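Local coordinates for CRISPR-associated protein CasA/Cse1 (Thermus thermophilus, PDB 4AN8) that forms part of the Cascade ribonucleoprotein complex, which probably targets invading nucleic acids in type I-E CRISPR adaptive immunity, at residues A[433-444]-A[455-463]. Numbering follows the deposited sequence.
Sequences YWHALDGAFPRF and DLWREALRG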
loop_
_atom_site.group_PDB
_atom_site.type_symbol
_atom_site.label_atom_id
_atom_site.label_comp_id
_atom_site.label_asym_id
_atom_site.label_seq_id
_atom_site.Cartn_x
_atom_site.Cartn_y
_atom_site.Cartn_z
ATOM N N TYR A 433 7.651 -16.092 18.229
ATOM C CA TYR A 433 6.264 -16.514 18.084
ATOM C C TYR A 433 5.666 -15.845 16.829
ATOM O O TYR A 433 5.225 -16.515 15.906
ATOM C CB TYR A 433 5.489 -16.126 19.342
ATOM C CG TYR A 433 3.997 -16.357 19.270
ATOM C CD1 TYR A 433 3.480 -17.641 19.160
ATOM C CD2 TYR A 433 3.102 -15.291 19.329
ATOM C CE1 TYR A 433 2.119 -17.864 19.100
ATOM C CE2 TYR A 433 1.721 -15.509 19.274
ATOM C CZ TYR A 433 1.242 -16.794 19.163
ATOM O OH TYR A 433 -0.110 -17.035 19.106
ATOM N N TRP A 434 5.674 -14.516 16.798
ATOM C CA TRP A 434 5.089 -13.772 15.679
ATOM C C TRP A 434 5.799 -14.026 14.346
ATOM O O TRP A 434 5.156 -14.224 13.316
ATOM C CB TRP A 434 5.025 -12.283 16.005
ATOM C CG TRP A 434 4.011 -12.015 17.060
ATOM C CD1 TRP A 434 4.241 -11.545 18.313
ATOM C CD2 TRP A 434 2.592 -12.239 16.964
ATOM N NE1 TRP A 434 3.053 -11.448 19.000
ATOM C CE2 TRP A 434 2.028 -11.860 18.187
ATOM C CE3 TRP A 434 1.748 -12.701 15.947
ATOM C CZ2 TRP A 434 0.647 -11.951 18.439
ATOM C CZ3 TRP A 434 0.379 -12.786 16.193
ATOM C CH2 TRP A 434 -0.158 -12.411 17.427
ATOM N N HIS A 435 7.123 -14.055 14.370
ATOM C CA HIS A 435 7.873 -14.379 13.162
ATOM C C HIS A 435 7.496 -15.750 12.604
ATOM O O HIS A 435 7.352 -15.929 11.388
ATOM C CB HIS A 435 9.375 -14.321 13.413
ATOM C CG HIS A 435 10.187 -14.621 12.196
ATOM N ND1 HIS A 435 10.898 -13.654 11.521
ATOM C CD2 HIS A 435 10.373 -15.776 11.514
ATOM C CE1 HIS A 435 11.502 -14.205 10.480
ATOM N NE2 HIS A 435 11.199 -15.490 10.453
ATOM N N ALA A 436 7.335 -16.725 13.484
ATOM C CA ALA A 436 6.932 -18.051 13.032
ATOM C C ALA A 436 5.559 -18.012 12.400
ATOM O O ALA A 436 5.312 -18.690 11.402
ATOM C CB ALA A 436 6.947 -19.039 14.177
ATOM N N LEU A 437 4.651 -17.233 12.990
ATOM C CA LEU A 437 3.277 -17.123 12.470
ATOM C C LEU A 437 3.204 -16.349 11.138
ATOM O O LEU A 437 2.347 -16.637 10.299
ATOM C CB LEU A 437 2.374 -16.472 13.513
ATOM C CG LEU A 437 2.160 -17.302 14.787
ATOM C CD1 LEU A 437 1.109 -16.624 15.643
ATOM C CD2 LEU A 437 1.716 -18.710 14.435
ATOM N N ASP A 438 4.100 -15.385 10.942
ATOM C CA ASP A 438 4.224 -14.731 9.634
ATOM C C ASP A 438 4.437 -15.754 8.511
ATOM O O ASP A 438 3.849 -15.626 7.444
ATOM C CB ASP A 438 5.360 -13.707 9.622
ATOM C CG ASP A 438 5.023 -12.457 10.393
ATOM O OD1 ASP A 438 3.824 -12.082 10.472
ATOM O OD2 ASP A 438 5.964 -11.836 10.939
ATOM N N GLY A 439 5.266 -16.775 8.764
ATOM C CA GLY A 439 5.444 -17.868 7.828
ATOM C C GLY A 439 4.255 -18.814 7.754
ATOM O O GLY A 439 3.968 -19.394 6.706
ATOM N N ALA A 440 3.549 -18.989 8.867
ATOM C CA ALA A 440 2.432 -19.922 8.872
ATOM C C ALA A 440 1.150 -19.292 8.333
ATOM O O ALA A 440 0.280 -19.997 7.808
ATOM C CB ALA A 440 2.193 -20.469 10.279
ATOM N N PHE A 441 1.017 -17.976 8.472
ATOM C CA PHE A 441 -0.250 -17.345 8.101
ATOM C C PHE A 441 -0.748 -17.591 6.671
ATOM O O PHE A 441 -1.928 -17.887 6.488
ATOM C CB PHE A 441 -0.301 -15.847 8.420
ATOM C CG PHE A 441 -1.660 -15.250 8.173
ATOM C CD1 PHE A 441 -2.710 -15.529 9.025
ATOM C CD2 PHE A 441 -1.898 -14.466 7.050
ATOM C CE1 PHE A 441 -3.972 -15.008 8.789
ATOM C CE2 PHE A 441 -3.157 -13.939 6.810
ATOM C CZ PHE A 441 -4.192 -14.206 7.685
ATOM N N PRO A 442 0.129 -17.449 5.659
ATOM C CA PRO A 442 -0.295 -17.660 4.262
ATOM C C PRO A 442 -0.926 -19.020 4.013
ATOM O O PRO A 442 -1.877 -19.095 3.232
ATOM C CB PRO A 442 1.006 -17.555 3.468
ATOM C CG PRO A 442 1.872 -16.648 4.307
ATOM C CD PRO A 442 1.486 -16.877 5.752
ATOM N N ARG A 443 -0.398 -20.070 4.643
ATOM C CA ARG A 443 -0.909 -21.435 4.458
ATOM C C ARG A 443 -2.311 -21.527 5.021
ATOM O O ARG A 443 -3.224 -22.002 4.363
ATOM C CB ARG A 443 -0.017 -22.458 5.161
ATOM C CG ARG A 443 1.472 -22.262 4.962
ATOM C CD ARG A 443 2.234 -23.487 5.459
ATOM N NE ARG A 443 1.627 -24.046 6.670
ATOM C CZ ARG A 443 2.165 -23.977 7.884
ATOM N NH1 ARG A 443 3.340 -23.381 8.058
ATOM N NH2 ARG A 443 1.534 -24.511 8.925
ATOM N N PHE A 444 -2.484 -21.055 6.248
ATOM C CA PHE A 444 -3.818 -20.983 6.827
ATOM C C PHE A 444 -4.741 -20.102 5.967
ATOM O O PHE A 444 -5.852 -20.506 5.622
ATOM C CB PHE A 444 -3.757 -20.426 8.246
ATOM C CG PHE A 444 -5.088 -19.960 8.754
ATOM C CD1 PHE A 444 -5.996 -20.869 9.298
ATOM C CD2 PHE A 444 -5.453 -18.628 8.652
ATOM C CE1 PHE A 444 -7.237 -20.445 9.747
ATOM C CE2 PHE A 444 -6.679 -18.198 9.091
ATOM C CZ PHE A 444 -7.585 -19.101 9.630
ATOM N N ASP A 455 -7.786 -26.028 12.702
ATOM C CA ASP A 455 -6.947 -27.071 13.268
ATOM C C ASP A 455 -5.506 -26.923 12.812
ATOM O O ASP A 455 -4.584 -27.046 13.615
ATOM C CB ASP A 455 -7.491 -28.457 12.913
ATOM C CG ASP A 455 -8.874 -28.702 13.495
ATOM O OD1 ASP A 455 -9.112 -28.321 14.664
ATOM O OD2 ASP A 455 -9.726 -29.267 12.776
ATOM N N LEU A 456 -5.307 -26.655 11.528
ATOM C CA LEU A 456 -3.962 -26.394 11.034
ATOM C C LEU A 456 -3.365 -25.206 11.788
ATOM O O LEU A 456 -2.187 -25.203 12.141
ATOM C CB LEU A 456 -3.970 -26.124 9.528
ATOM C CG LEU A 456 -4.132 -27.351 8.628
ATOM C CD1 LEU A 456 -3.101 -28.418 8.986
ATOM C CD2 LEU A 456 -5.549 -27.918 8.695
ATOM N N TRP A 457 -4.193 -24.205 12.060
ATOM C CA TRP A 457 -3.710 -22.985 12.682
ATOM C C TRP A 457 -3.260 -23.294 14.102
ATOM O O TRP A 457 -2.185 -22.854 14.536
ATOM C CB TRP A 457 -4.816 -21.934 12.679
ATOM C CG TRP A 457 -4.403 -20.587 13.174
ATOM C CD1 TRP A 457 -4.951 -19.906 14.208
ATOM C CD2 TRP A 457 -3.369 -19.742 12.634
ATOM N NE1 TRP A 457 -4.330 -18.693 14.359
ATOM C CE2 TRP A 457 -3.350 -18.568 13.410
ATOM C CE3 TRP A 457 -2.453 -19.874 11.581
ATOM C CZ2 TRP A 457 -2.459 -17.520 13.167
ATOM C CZ3 TRP A 457 -1.553 -18.847 11.346
ATOM C CH2 TRP A 457 -1.566 -17.678 12.137
ATOM N N ARG A 458 -4.083 -24.059 14.816
ATOM C CA ARG A 458 -3.777 -24.431 16.197
ATOM C C ARG A 458 -2.462 -25.188 16.259
ATOM O O ARG A 458 -1.650 -24.963 17.157
ATOM C CB ARG A 458 -4.892 -25.264 16.820
ATOM C CG ARG A 458 -4.688 -25.495 18.310
ATOM C CD ARG A 458 -5.922 -26.099 18.953
ATOM N NE ARG A 458 -7.142 -25.611 18.320
ATOM C CZ ARG A 458 -7.901 -26.342 17.511
ATOM N NH1 ARG A 458 -7.572 -27.602 17.253
ATOM N NH2 ARG A 458 -8.994 -25.818 16.969
ATOM N N GLU A 459 -2.238 -26.058 15.285
ATOM C CA GLU A 459 -0.952 -26.732 15.180
ATOM C C GLU A 459 0.177 -25.719 14.996
ATOM O O GLU A 459 1.235 -25.822 15.633
ATOM C CB GLU A 459 -0.956 -27.735 14.026
ATOM C CG GLU A 459 -2.099 -28.738 14.078
ATOM C CD GLU A 459 -2.185 -29.475 15.406
ATOM O OE1 GLU A 459 -1.158 -29.565 16.114
ATOM O OE2 GLU A 459 -3.288 -29.961 15.745
ATOM N N ALA A 460 -0.042 -24.736 14.127
ATOM C CA ALA A 460 0.992 -23.738 13.868
ATOM C C ALA A 460 1.224 -22.877 15.101
ATOM O O ALA A 460 2.355 -22.537 15.412
ATOM C CB ALA A 460 0.631 -22.881 12.658
ATOM N N LEU A 461 0.151 -22.532 15.807
ATOM C CA LEU A 461 0.280 -21.789 17.061
ATOM C C LEU A 461 1.148 -22.555 18.071
ATOM O O LEU A 461 2.029 -21.984 18.722
ATOM C CB LEU A 461 -1.094 -21.497 17.669
ATOM C CG LEU A 461 -1.974 -20.494 16.921
ATOM C CD1 LEU A 461 -3.293 -20.274 17.639
ATOM C CD2 LEU A 461 -1.241 -19.186 16.766
ATOM N N ARG A 462 0.899 -23.855 18.188
ATOM C CA ARG A 462 1.665 -24.696 19.103
ATOM C C ARG A 462 3.154 -24.657 18.744
ATOM O O ARG A 462 4.005 -24.341 19.582
ATOM C CB ARG A 462 1.123 -26.129 19.070
ATOM C CG ARG A 462 1.267 -26.891 20.373
ATOM C CD ARG A 462 0.361 -28.117 20.405
ATOM N NE ARG A 462 -0.681 -28.008 21.431
ATOM C CZ ARG A 462 -1.989 -28.123 21.200
ATOM N NH1 ARG A 462 -2.435 -28.359 19.972
ATOM N NH2 ARG A 462 -2.856 -28.008 22.200
ATOM N N GLY A 463 3.460 -24.941 17.482
ATOM C CA GLY A 463 4.832 -24.970 17.018
ATOM C C GLY A 463 5.503 -23.626 17.156
ATOM O O GLY A 463 6.693 -23.542 17.494
#
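Trp-457 drives its indole into helix 433-444 as a knob into a hole lined by Leu-437, Ala-440, Phe-441 and Phe-444, locking together two neighbouring antiparallel helices of the C-terminal helical bundle. The segment axes come within 9.5 Å at 151°. With CG anti to the backbone N, the indole reaches across the gap, and its benzo edge meets the backbone where Ala-440 leads into Phe-441, CZ3 of Trp-457 lying 3.8 Å from CA of Phe-441. Phe-441 turns its own edge toward the indole face in an offset edge-to-face pair, planes at 82°. Phe-444 is set differently: its CB presses on CE3 of Trp-457 at 3.6 Å, while CD2 of Trp-457 lies over the rim of one face of the Phe-444 ring, whose plane is inclined 42° to the five-membered ring, an oblique pair. One turn on from Trp-457, CB of Ala-460 meets CB of Ala-440 at 3.7 Å. Further up, Leu-437 sets CD1 3.7 Å from CD2 of Leu-461, and that same CD2 also rests over one face of Trp-457.

No hydrogen bond joins the two segments; two polar ends turn to helix 372-403, where the indole NE1 of Trp-457 bonds to Ala-381 O and the Tyr-433 hydroxyl to Ala-385 O. Trp-304 stacks on Phe-441 from a loop. OH of Tyr-433 also touches CD2 of Leu-461, 3.4 Å away.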